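Long-range contacts in Ara h 8 allergen isoform (Arachis hypogaea, PDB 6V8M), which belongs to the Bet v 1 (PR-10) family of plant defence proteins and allergens, binds 8-anilino-1-naphthalene sulfonate, and may, like some relatives, bind abscisic acid: residues S12-T23 with F143-L151; I35-I43 with T52-E60. All blocks are in the same frame, centred on the assembly; numbering follows the deposited sequence.

In the fold
The chain opens with strand 3-12, whose end runs through a short turn into helix 16-25. Interaction 1 sets that turn and helix against the C-terminal half of helix 129-152 and so closes a loop of about 120 residues that holds most of the antiparallel sheet. Nested inside that loop is interaction 2, where strand 38-45 pairs with strand 53-59 in a hairpin at the edge of the sheet. The centres of the two contacts lie about 20 Å apart, yet they touch: Ala145 of the long helix packs on Ile35 just before the hairpin. Together they join both ends of the chain and a sheet edge beside the ligand pocket between the sheet and the long helix.

Interaction 1. Residues S12-T23 with F143-L151; sequences SPVPPAKLFKAT and FKAIEGYVL. With 2AN (8-anilino-1-naphthalene sulfonate), chain C.
Thr23 lays its methyl CG2 over one face of the Phe143 ring, a CH-pi contact 4.1 Å from the ring centroid, while the naphthalene of a bound 8-anilino-1-naphthalene sulfonate covers the opposite face. This is where the long C-terminal helix of the Bet v 1 fold meets the first short helix, the segment axes 9.6 Å apart and inclined at 122°. The ligand atom C6 comes within 3.5 Å of Phe143 CG, so the ring stands between pocket and helix packing. Leu19 approaches the same ring obliquely, its CD2 3.8 Å from Phe143 CZ. Thr23 OG1 turns back to Leu19 O, which also accepts from Thr23 N; the hydroxyl bond helps hold the rotation that puts CG2 over the ring. Further along, Ala22 CB fits between Ile146 CG2 and Val150 CG2, tightly against the latter at 3.5 Å. Val150 CG1 then reaches Val14 CG1, with the aliphatic part of Lys18 running past it in the opposite direction. Val14 CG2 meets Leu151 CD2, extending the apolar seam into the turn after strand 3-12, which is joined to strand 110-121 by backbone bonds between Ser12 and Ser111. Glu147, its CG trans to the backbone N (chi1 175°), extends to this turn. Ser12 OG accepts from Val14 N in an ST turn and donates to the anti lone pair of Glu147 OE2 at 2.6 Å.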
loop_
_atom_site.group_PDB
_atom_site.type_symbol
_atom_site.label_atom_id
_atom_site.label_comp_id
_atom_site.label_asym_id
_atom_site.label_seq_id
_atom_site.Cartn_x
_atom_site.Cartn_y
_atom_site.Cartn_z
ATOM N N SER A 12 3.577 8.626 13.179
ATOM C CA SER A 12 2.994 9.787 12.484
ATOM C C SER A 12 2.437 10.726 13.540
ATOM O O SER A 12 1.946 10.263 14.569
ATOM C CB SER A 12 1.902 9.360 11.509
ATOM O OG SER A 12 1.221 10.499 11.011
ATOM N N PRO A 13 2.469 12.053 13.324
ATOM C CA PRO A 13 1.776 12.971 14.216
ATOM C C PRO A 13 0.264 12.980 14.004
ATOM O O PRO A 13 -0.414 13.558 14.824
ATOM C CB PRO A 13 2.423 14.320 13.878
ATOM C CG PRO A 13 2.742 14.166 12.426
ATOM C CD PRO A 13 3.268 12.753 12.301
ATOM N N VAL A 14 -0.231 12.344 12.930
ATOM C CA VAL A 14 -1.689 12.261 12.687
ATOM C C VAL A 14 -2.264 11.128 13.536
ATOM O O VAL A 14 -1.746 10.011 13.482
ATOM C CB VAL A 14 -1.997 12.041 11.202
ATOM C CG1 VAL A 14 -3.493 12.045 10.980
ATOM C CG2 VAL A 14 -1.270 13.035 10.312
ATOM N N PRO A 15 -3.337 11.390 14.323
ATOM C CA PRO A 15 -3.998 10.355 15.126
ATOM C C PRO A 15 -4.656 9.306 14.232
ATOM O O PRO A 15 -4.953 9.564 13.069
ATOM C CB PRO A 15 -5.041 11.126 15.949
ATOM C CG PRO A 15 -5.303 12.373 15.144
ATOM C CD PRO A 15 -3.985 12.703 14.490
ATOM N N PRO A 16 -4.823 8.067 14.722
ATOM C CA PRO A 16 -5.108 6.942 13.843
ATOM C C PRO A 16 -6.472 6.968 13.142
ATOM O O PRO A 16 -6.483 6.577 11.988
ATOM C CB PRO A 16 -4.947 5.717 14.760
ATOM C CG PRO A 16 -5.188 6.258 16.154
ATOM C CD PRO A 16 -4.566 7.635 16.112
ATOM N N ALA A 17 -7.548 7.444 13.759
ATOM C CA ALA A 17 -8.867 7.421 13.080
ATOM C C ALA A 17 -8.751 8.302 11.825
ATOM O O ALA A 17 -9.162 7.887 10.717
ATOM C CB ALA A 17 -9.970 7.887 13.986
ATOM N N LYS A 18 -8.149 9.478 11.982
ATOM C CA LYS A 18 -7.961 10.443 10.873
ATOM C C LYS A 18 -7.012 9.853 9.822
ATOM O O LYS A 18 -7.310 9.956 8.601
ATOM C CB LYS A 18 -7.434 11.745 11.471
ATOM C CG LYS A 18 -7.388 12.943 10.546
ATOM C CD LYS A 18 -7.366 14.256 11.325
ATOM C CE LYS A 18 -7.752 15.459 10.488
ATOM N NZ LYS A 18 -8.632 16.392 11.235
ATOM N N LEU A 19 -5.892 9.281 10.260
ATOM C CA LEU A 19 -4.872 8.723 9.337
ATOM C C LEU A 19 -5.437 7.500 8.597
ATOM O O LEU A 19 -5.236 7.408 7.389
ATOM C CB LEU A 19 -3.615 8.369 10.133
ATOM C CG LEU A 19 -2.398 7.963 9.295
ATOM C CD1 LEU A 19 -2.074 9.044 8.259
ATOM C CD2 LEU A 19 -1.212 7.710 10.237
ATOM N N PHE A 20 -6.213 6.646 9.261
ATOM C CA PHE A 20 -6.847 5.456 8.634
ATOM C C PHE A 20 -7.878 5.890 7.598
ATOM O O PHE A 20 -7.970 5.294 6.494
ATOM C CB PHE A 20 -7.462 4.558 9.693
ATOM C CG PHE A 20 -7.936 3.235 9.164
ATOM C CD1 PHE A 20 -7.032 2.213 8.924
ATOM C CD2 PHE A 20 -9.255 3.059 8.804
ATOM C CE1 PHE A 20 -7.464 1.002 8.406
ATOM C CE2 PHE A 20 -9.684 1.842 8.292
ATOM C CZ PHE A 20 -8.793 0.819 8.108
ATOM N N LYS A 21 -8.671 6.899 7.942
ATOM C CA LYS A 21 -9.720 7.399 7.021
ATOM C C LYS A 21 -9.057 7.859 5.715
ATOM O O LYS A 21 -9.567 7.540 4.636
ATOM C CB LYS A 21 -10.509 8.541 7.666
ATOM C CG LYS A 21 -11.651 9.055 6.797
ATOM C CD LYS A 21 -12.641 9.912 7.539
ATOM C CE LYS A 21 -13.753 10.400 6.639
ATOM N NZ LYS A 21 -13.461 11.752 6.104
ATOM N N ALA A 22 -7.964 8.618 5.805
ATOM C CA ALA A 22 -7.290 9.180 4.608
ATOM C C ALA A 22 -6.564 8.075 3.832
ATOM O O ALA A 22 -6.671 8.050 2.604
ATOM C CB ALA A 22 -6.368 10.273 5.039
ATOM N N THR A 23 -5.788 7.227 4.504
ATOM C CA THR A 23 -4.908 6.252 3.819
ATOM C C THR A 23 -5.706 5.045 3.314
ATOM O O THR A 23 -5.315 4.467 2.282
ATOM C CB THR A 23 -3.746 5.796 4.697
ATOM O OG1 THR A 23 -4.228 5.227 5.917
ATOM C CG2 THR A 23 -2.814 6.935 5.033
ATOM N N PHE A 143 1.979 6.689 1.317
ATOM C CA PHE A 143 1.497 6.883 2.703
ATOM C C PHE A 143 1.830 8.302 3.183
ATOM O O PHE A 143 0.976 9.018 3.780
ATOM C CB PHE A 143 2.123 5.821 3.602
ATOM C CG PHE A 143 1.513 5.799 4.976
ATOM C CD1 PHE A 143 2.001 6.610 5.972
ATOM C CD2 PHE A 143 0.461 4.943 5.259
ATOM C CE1 PHE A 143 1.426 6.570 7.233
ATOM C CE2 PHE A 143 -0.088 4.882 6.527
ATOM C CZ PHE A 143 0.397 5.704 7.505
ATOM N N LYS A 144 3.068 8.726 2.928
ATOM C CA LYS A 144 3.577 10.032 3.407
ATOM C C LYS A 144 2.967 11.183 2.603
ATOM O O LYS A 144 2.823 12.289 3.158
ATOM C CB LYS A 144 5.099 10.033 3.439
ATOM C CG LYS A 144 5.603 9.046 4.480
ATOM C CD LYS A 144 7.059 8.854 4.554
ATOM C CE LYS A 144 7.413 7.864 5.652
ATOM N NZ LYS A 144 7.347 8.504 6.979
ATOM N N ALA A 145 2.638 10.975 1.333
ATOM C CA ALA A 145 1.915 12.022 0.577
ATOM C C ALA A 145 0.519 12.227 1.177
ATOM O O ALA A 145 0.073 13.385 1.359
ATOM C CB ALA A 145 1.900 11.662 -0.893
ATOM N N ILE A 146 -0.165 11.141 1.539
ATOM C CA ILE A 146 -1.502 11.252 2.172
ATOM C C ILE A 146 -1.347 11.879 3.559
ATOM O O ILE A 146 -2.155 12.765 3.905
ATOM C CB ILE A 146 -2.190 9.879 2.192
ATOM C CG1 ILE A 146 -2.488 9.412 0.756
ATOM C CG2 ILE A 146 -3.450 9.998 3.028
ATOM C CD1 ILE A 146 -2.967 7.985 0.613
ATOM N N GLU A 147 -0.337 11.446 4.314
ATOM C CA GLU A 147 -0.098 12.009 5.663
ATOM C C GLU A 147 0.112 13.531 5.549
ATOM O O GLU A 147 -0.466 14.294 6.332
ATOM C CB GLU A 147 1.084 11.299 6.304
ATOM C CG GLU A 147 1.477 11.887 7.640
ATOM C CD GLU A 147 2.876 11.479 8.038
ATOM O OE1 GLU A 147 3.810 11.738 7.241
ATOM O OE2 GLU A 147 3.014 10.877 9.107
ATOM N N GLY A 148 0.898 13.984 4.579
ATOM C CA GLY A 148 1.173 15.420 4.391
ATOM C C GLY A 148 -0.086 16.186 4.037
ATOM O O GLY A 148 -0.289 17.296 4.545
ATOM N N TYR A 149 -0.932 15.606 3.210
ATOM C CA TYR A 149 -2.216 16.214 2.812
ATOM C C TYR A 149 -3.100 16.426 4.046
ATOM O O TYR A 149 -3.699 17.507 4.194
ATOM C CB TYR A 149 -2.866 15.355 1.741
ATOM C CG TYR A 149 -4.274 15.748 1.436
ATOM C CD1 TYR A 149 -4.553 16.770 0.557
ATOM C CD2 TYR A 149 -5.324 15.067 2.028
ATOM C CE1 TYR A 149 -5.864 17.109 0.260
ATOM C CE2 TYR A 149 -6.636 15.399 1.752
ATOM C CZ TYR A 149 -6.903 16.416 0.856
ATOM O OH TYR A 149 -8.200 16.753 0.595
ATOM N N VAL A 150 -3.190 15.429 4.914
ATOM C CA VAL A 150 -4.006 15.510 6.159
ATOM C C VAL A 150 -3.467 16.634 7.054
ATOM O O VAL A 150 -4.270 17.351 7.673
ATOM C CB VAL A 150 -3.988 14.170 6.892
ATOM C CG1 VAL A 150 -4.605 14.295 8.282
ATOM C CG2 VAL A 150 -4.711 13.128 6.053
ATOM N N LEU A 151 -2.146 16.744 7.175
ATOM C CA LEU A 151 -1.510 17.783 8.028
ATOM C C LEU A 151 -1.786 19.167 7.433
ATOM O O LEU A 151 -1.867 20.115 8.197
ATOM C CB LEU A 151 -0.009 17.506 8.127
ATOM C CG LEU A 151 0.375 16.290 8.969
ATOM C CD1 LEU A 151 1.819 15.891 8.687
ATOM C CD2 LEU A 151 0.172 16.551 10.457
HETATM C C1 2AN C . 5.666 0.047 4.636
HETATM C C2 2AN C . 4.727 -0.643 3.921
HETATM C C3 2AN C . 3.448 -0.119 3.686
HETATM C C4 2AN C . 3.125 1.093 4.194
HETATM C C5 2AN C . 4.059 1.851 4.941
HETATM C C6 2AN C . 3.677 3.111 5.448
HETATM C C7 2AN C . 4.515 3.867 6.168
HETATM C C8 2AN C . 5.814 3.414 6.430
HETATM N N 2AN C . 6.942 -0.543 4.871
HETATM S S 2AN C . 7.916 1.846 6.388
HETATM C C9 2AN C . 6.242 2.201 5.967
HETATM C C10 2AN C . 5.374 1.345 5.189
HETATM C C11 2AN C . 7.686 -1.409 4.053
HETATM C C12 2AN C . 7.477 -1.452 2.680
HETATM C C13 2AN C . 8.206 -2.324 1.893
HETATM C C14 2AN C . 9.163 -3.143 2.447
HETATM C C15 2AN C . 9.389 -3.094 3.806
HETATM C C16 2AN C . 8.654 -2.239 4.609
HETATM O O1 2AN C . 8.633 1.553 5.196
HETATM O O2 2AN C . 7.908 0.594 7.236
HETATM O O3 2AN C . 8.374 2.961 7.158
#

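Interaction 2. Residues I35-I43 with T52-E60; sequences IPAIQSIEI and TVKKVTAVE. With 2AN (8-anilino-1-naphthalene sulfonate), chain G; 2AN (8-anilino-1-naphthalene sulfonate), chain D; 2AN (8-anilino-1-naphthalene sulfonate), chain E.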
loop_
_atom_site.group_PDB
_atom_site.type_symbol
_atom_site.label_atom_id
_atom_site.label_comp_id
_atom_site.label_asym_id
_atom_site.label_seq_id
_atom_site.Cartn_x
_atom_site.Cartn_y
_atom_site.Cartn_z
ATOM N N ILE A 35 -0.494 11.661 -6.040
ATOM C CA ILE A 35 0.729 11.118 -6.700
ATOM C C ILE A 35 0.532 11.296 -8.199
ATOM O O ILE A 35 -0.264 10.577 -8.787
ATOM C CB ILE A 35 0.996 9.651 -6.321
ATOM C CG1 ILE A 35 1.155 9.463 -4.811
ATOM C CG2 ILE A 35 2.188 9.097 -7.077
ATOM C CD1 ILE A 35 2.438 10.025 -4.245
ATOM N N PRO A 36 1.240 12.257 -8.831
ATOM C CA PRO A 36 1.033 12.551 -10.251
ATOM C C PRO A 36 1.111 11.292 -11.133
ATOM O O PRO A 36 0.312 11.152 -12.017
ATOM C CB PRO A 36 2.189 13.516 -10.552
ATOM C CG PRO A 36 2.445 14.213 -9.227
ATOM C CD PRO A 36 2.292 13.091 -8.220
ATOM N N ALA A 37 2.048 10.389 -10.848
ATOM C CA ALA A 37 2.292 9.198 -11.699
ATOM C C ALA A 37 1.087 8.267 -11.661
ATOM O O ALA A 37 0.901 7.566 -12.671
ATOM C CB ALA A 37 3.509 8.427 -11.285
ATOM N N ILE A 38 0.361 8.170 -10.542
ATOM C CA ILE A 38 -0.802 7.239 -10.502
ATOM C C ILE A 38 -2.001 7.896 -11.193
ATOM O O ILE A 38 -2.459 8.999 -10.739
ATOM C CB ILE A 38 -1.112 6.791 -9.075
ATOM C CG1 ILE A 38 0.076 6.023 -8.488
ATOM C CG2 ILE A 38 -2.390 5.970 -9.061
ATOM C CD1 ILE A 38 0.028 5.879 -6.983
ATOM N N GLN A 39 -2.482 7.249 -12.261
ATOM C CA GLN A 39 -3.570 7.783 -13.116
ATOM C C GLN A 39 -4.918 7.397 -12.531
ATOM O O GLN A 39 -5.850 8.235 -12.556
ATOM C CB GLN A 39 -3.471 7.233 -14.529
ATOM C CG GLN A 39 -2.178 7.589 -15.235
ATOM C CD GLN A 39 -1.906 9.069 -15.253
ATOM O OE1 GLN A 39 -2.581 9.847 -15.941
ATOM N NE2 GLN A 39 -0.861 9.457 -14.537
ATOM N N SER A 40 -5.032 6.174 -12.013
ATOM C CA SER A 40 -6.352 5.670 -11.611
ATOM C C SER A 40 -6.226 4.501 -10.672
ATOM O O SER A 40 -5.279 3.732 -10.799
ATOM C CB SER A 40 -7.184 5.326 -12.817
ATOM O OG SER A 40 -6.544 4.351 -13.631
ATOM N N ILE A 41 -7.206 4.413 -9.785
ATOM C CA ILE A 41 -7.459 3.206 -8.962
ATOM C C ILE A 41 -8.908 2.823 -9.225
ATOM O O ILE A 41 -9.812 3.611 -8.942
ATOM C CB ILE A 41 -7.124 3.422 -7.487
ATOM C CG1 ILE A 41 -5.648 3.809 -7.314
ATOM C CG2 ILE A 41 -7.535 2.186 -6.697
ATOM C CD1 ILE A 41 -5.187 4.030 -5.876
ATOM N N GLU A 42 -9.097 1.695 -9.888
ATOM C CA GLU A 42 -10.421 1.227 -10.345
ATOM C C GLU A 42 -10.755 -0.054 -9.606
ATOM O O GLU A 42 -9.867 -0.914 -9.508
ATOM C CB GLU A 42 -10.375 0.927 -11.834
ATOM C CG GLU A 42 -10.054 2.132 -12.695
ATOM C CD GLU A 42 -9.945 1.815 -14.179
ATOM O OE1 GLU A 42 -8.892 1.239 -14.614
ATOM O OE2 GLU A 42 -10.933 2.102 -14.897
ATOM N N ILE A 43 -11.973 -0.166 -9.087
ATOM C CA ILE A 43 -12.449 -1.417 -8.431
ATOM C C ILE A 43 -12.875 -2.375 -9.545
ATOM O O ILE A 43 -13.832 -2.052 -10.240
ATOM C CB ILE A 43 -13.610 -1.140 -7.453
ATOM C CG1 ILE A 43 -13.278 -0.036 -6.446
ATOM C CG2 ILE A 43 -14.055 -2.422 -6.767
ATOM C CD1 ILE A 43 -12.011 -0.288 -5.647
ATOM N N THR A 52 -12.062 -7.553 -2.334
ATOM C CA THR A 52 -12.127 -6.461 -3.342
ATOM C C THR A 52 -10.837 -6.499 -4.165
ATOM O O THR A 52 -9.729 -6.637 -3.570
ATOM C CB THR A 52 -12.341 -5.087 -2.703
ATOM O OG1 THR A 52 -13.622 -5.100 -2.069
ATOM C CG2 THR A 52 -12.233 -3.961 -3.714
ATOM N N VAL A 53 -10.968 -6.429 -5.482
ATOM C CA VAL A 53 -9.810 -6.378 -6.412
ATOM C C VAL A 53 -9.797 -5.018 -7.084
ATOM O O VAL A 53 -10.844 -4.603 -7.605
ATOM C CB VAL A 53 -9.849 -7.529 -7.434
ATOM C CG1 VAL A 53 -8.678 -7.441 -8.408
ATOM C CG2 VAL A 53 -9.838 -8.857 -6.688
ATOM N N LYS A 54 -8.634 -4.384 -7.086
ATOM C CA LYS A 54 -8.454 -3.062 -7.708
ATOM C C LYS A 54 -7.394 -3.145 -8.793
ATOM O O LYS A 54 -6.397 -3.887 -8.668
ATOM C CB LYS A 54 -7.993 -1.994 -6.713
ATOM C CG LYS A 54 -8.635 -2.066 -5.338
ATOM C CD LYS A 54 -8.091 -1.014 -4.401
ATOM C CE LYS A 54 -8.590 -1.165 -2.985
ATOM N NZ LYS A 54 -7.937 -0.183 -2.080
ATOM N N LYS A 55 -7.568 -2.307 -9.786
ATOM C CA LYS A 55 -6.556 -2.126 -10.841
ATOM C C LYS A 55 -5.936 -0.749 -10.622
ATOM O O LYS A 55 -6.676 0.258 -10.667
ATOM C CB LYS A 55 -7.197 -2.241 -12.211
ATOM C CG LYS A 55 -6.221 -2.189 -13.369
ATOM C CD LYS A 55 -6.943 -2.166 -14.702
ATOM C CE LYS A 55 -5.945 -2.244 -15.832
ATOM N NZ LYS A 55 -6.493 -1.719 -17.104
ATOM N N VAL A 56 -4.629 -0.711 -10.442
ATOM C CA VAL A 56 -3.919 0.573 -10.250
ATOM C C VAL A 56 -3.112 0.857 -11.507
ATOM O O VAL A 56 -2.231 0.077 -11.824
ATOM C CB VAL A 56 -3.015 0.604 -9.013
ATOM C CG1 VAL A 56 -2.325 1.951 -8.973
ATOM C CG2 VAL A 56 -3.728 0.290 -7.707
ATOM N N THR A 57 -3.415 1.953 -12.181
ATOM C CA THR A 57 -2.743 2.363 -13.435
ATOM C C THR A 57 -1.816 3.548 -13.147
ATOM O O THR A 57 -2.269 4.528 -12.560
ATOM C CB THR A 57 -3.755 2.690 -14.543
ATOM O OG1 THR A 57 -4.514 1.499 -14.784
ATOM C CG2 THR A 57 -3.064 3.108 -15.818
ATOM N N ALA A 58 -0.580 3.478 -13.637
ATOM C CA ALA A 58 0.420 4.534 -13.409
ATOM C C ALA A 58 1.207 4.809 -14.681
ATOM O O ALA A 58 1.372 3.882 -15.506
ATOM C CB ALA A 58 1.329 4.149 -12.263
ATOM N N VAL A 59 1.746 6.017 -14.792
ATOM C CA VAL A 59 2.748 6.326 -15.856
ATOM C C VAL A 59 4.125 6.309 -15.193
ATOM O O VAL A 59 4.356 7.150 -14.299
ATOM C CB VAL A 59 2.464 7.661 -16.550
ATOM C CG1 VAL A 59 3.574 8.019 -17.527
ATOM C CG2 VAL A 59 1.114 7.644 -17.244
ATOM N N GLU A 60 4.963 5.336 -15.563
ATOM C CA GLU A 60 6.340 5.168 -15.034
ATOM C C GLU A 60 7.302 5.345 -16.210
ATOM O O GLU A 60 8.493 5.527 -15.927
ATOM C CB GLU A 60 6.506 3.802 -14.349
ATOM C CG GLU A 60 7.710 3.732 -13.420
ATOM C CD GLU A 60 7.762 2.537 -12.469
ATOM O OE1 GLU A 60 8.450 2.634 -11.427
ATOM O OE2 GLU A 60 7.121 1.503 -12.764
HETATM C C1 2AN G . -9.269 -4.728 -16.124
HETATM C C2 2AN G . -9.320 -5.507 -15.013
HETATM C C3 2AN G . -8.300 -6.425 -14.715
HETATM C C4 2AN G . -7.251 -6.579 -15.562
HETATM C C5 2AN G . -7.154 -5.805 -16.743
HETATM C C6 2AN G . -6.060 -5.960 -17.624
HETATM C C7 2AN G . -5.962 -5.228 -18.757
HETATM C C8 2AN G . -6.943 -4.273 -19.075
HETATM N N 2AN G . -10.300 -3.816 -16.432
HETATM S S 2AN G . -9.178 -2.846 -18.735
HETATM C C9 2AN G . -8.027 -4.093 -18.259
HETATM C C10 2AN G . -8.173 -4.855 -17.048
HETATM C C11 2AN G . -11.168 -3.118 -15.575
HETATM C C12 2AN G . -12.407 -3.657 -15.255
HETATM C C13 2AN G . -13.276 -2.961 -14.430
HETATM C C14 2AN G . -12.928 -1.724 -13.935
HETATM C C15 2AN G . -11.709 -1.178 -14.263
HETATM C C16 2AN G . -10.829 -1.863 -15.085
HETATM O O1 2AN G . -8.542 -2.116 -19.968
HETATM O O2 2AN G . -9.239 -1.872 -17.690
HETATM O O3 2AN G . -10.389 -3.476 -19.167
HETATM C C1 2AN D . 5.165 6.554 -6.877
HETATM C C2 2AN D . 4.520 6.135 -5.756
HETATM C C3 2AN D . 3.691 5.010 -5.778
HETATM C C4 2AN D . 3.481 4.343 -6.935
HETATM C C5 2AN D . 4.123 4.738 -8.128
HETATM C C6 2AN D . 3.917 3.996 -9.309
HETATM C C7 2AN D . 4.543 4.339 -10.451
HETATM C C8 2AN D . 5.435 5.426 -10.485
HETATM N N 2AN D . 5.951 7.703 -6.817
HETATM S S 2AN D . 6.844 7.511 -9.552
HETATM C C9 2AN D . 5.644 6.207 -9.381
HETATM C C10 2AN D . 5.004 5.866 -8.131
HETATM C C11 2AN D . 6.792 8.127 -5.781
HETATM C C12 2AN D . 7.384 7.231 -4.897
HETATM C C13 2AN D . 8.226 7.699 -3.898
HETATM C C14 2AN D . 8.483 9.046 -3.783
HETATM C C15 2AN D . 7.902 9.937 -4.661
HETATM C C16 2AN D . 7.049 9.488 -5.655
HETATM O O1 2AN D . 7.850 7.249 -8.564
HETATM O O2 2AN D . 7.270 7.571 -10.908
HETATM O O3 2AN D . 6.124 8.847 -9.220
HETATM C C1 2AN E . 3.116 -0.601 -7.468
HETATM C C2 2AN E . 4.113 -1.381 -7.983
HETATM C C3 2AN E . 5.048 -2.009 -7.158
HETATM C C4 2AN E . 5.037 -1.752 -5.830
HETATM C C5 2AN E . 4.034 -0.951 -5.241
HETATM C C6 2AN E . 4.031 -0.743 -3.844
HETATM C C7 2AN E . 3.103 0.014 -3.255
HETATM C C8 2AN E . 2.065 0.579 -4.004
HETATM N N 2AN E . 2.247 0.098 -8.320
HETATM S S 2AN E . 0.556 1.057 -6.113
HETATM C C9 2AN E . 2.041 0.456 -5.364
HETATM C C10 2AN E . 3.028 -0.342 -6.050
HETATM C C11 2AN E . 2.371 0.305 -9.710
HETATM C C12 2AN E . 1.183 0.496 -10.407
HETATM C C13 2AN E . 1.204 0.645 -11.784
HETATM C C14 2AN E . 2.396 0.626 -12.471
HETATM C C15 2AN E . 3.578 0.445 -11.789
HETATM C C16 2AN E . 3.572 0.284 -10.413
HETATM O O1 2AN E . 0.075 -0.009 -6.941
HETATM O O2 2AN E . -0.336 1.476 -5.072
HETATM O O3 2AN E . 0.887 2.251 -7.026
HETATM O O HOH W 1 -6.704 1.640 -13.112
#
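A beta hairpin at the edge of the Bet v 1 sheet pairs strand 38-45 with strand 53-59, antiparallel and broken in register by a classic bulge. Gln39 and Ser40 both face Thr57, whose carbonyl O accepts from Gln39 N at 2.7 Å and, over a longer bond, from Ser40 N. Thr57 N returns a bond to Ser40 O, and Glu42 and Lys55 form the next hydrogen-bonded pair. Before the bulge, Ala37 O takes Val59 N at 2.8 Å; it also receives Gln39 NE2 from above the carbonyl plane. The Gln39 side chain, bent at chi2 (-54°), folds back to this bond and crosses Val59 beside its CG2.

On the face carrying Ser40, Glu42, Lys55 and Thr57, one water gathers polar groups of both strands. It is hydrogen-bonded to Glu42 OE1 (2.7 Å), Lys55 O and the Ser40 and Thr57 hydroxyls. Ser40 OG, lodged between the backbone N and carbonyl carbon (chi1 58°), is thereby brought beside Thr57 CB. The extended Lys55 carries NZ to sulfonate O2 of one 8-anilino-1-naphthalene sulfonate (2.8 Å) and also makes a cation-pi contact with Tyr66. Glu42 OE1 lies 4.6 Å from Lys55 NZ, too far for a salt bridge.

The opposite face, with Ile38, Ile41, Ile43, Val56 and Ala58, is largely apolar, Lys54 being the exception: its NZ continues to a salt bridge with Asp28. The side chains of Ile41 and Val56 lie side by side, CG1 to CG2 4.0 Å, and those of Ile43 and Lys54 do likewise. Ile38 CD1 reaches two further ligands, and Ala58 CB touches the anilino ring of one at C13 (3.5 Å). The Ile38, Val56 and Ala58 end thus lines the ligand pocket under the long C-terminal helix, and the Ile41 and Ile43 end packs on helix 27-34, as in the Bet v 1 fold.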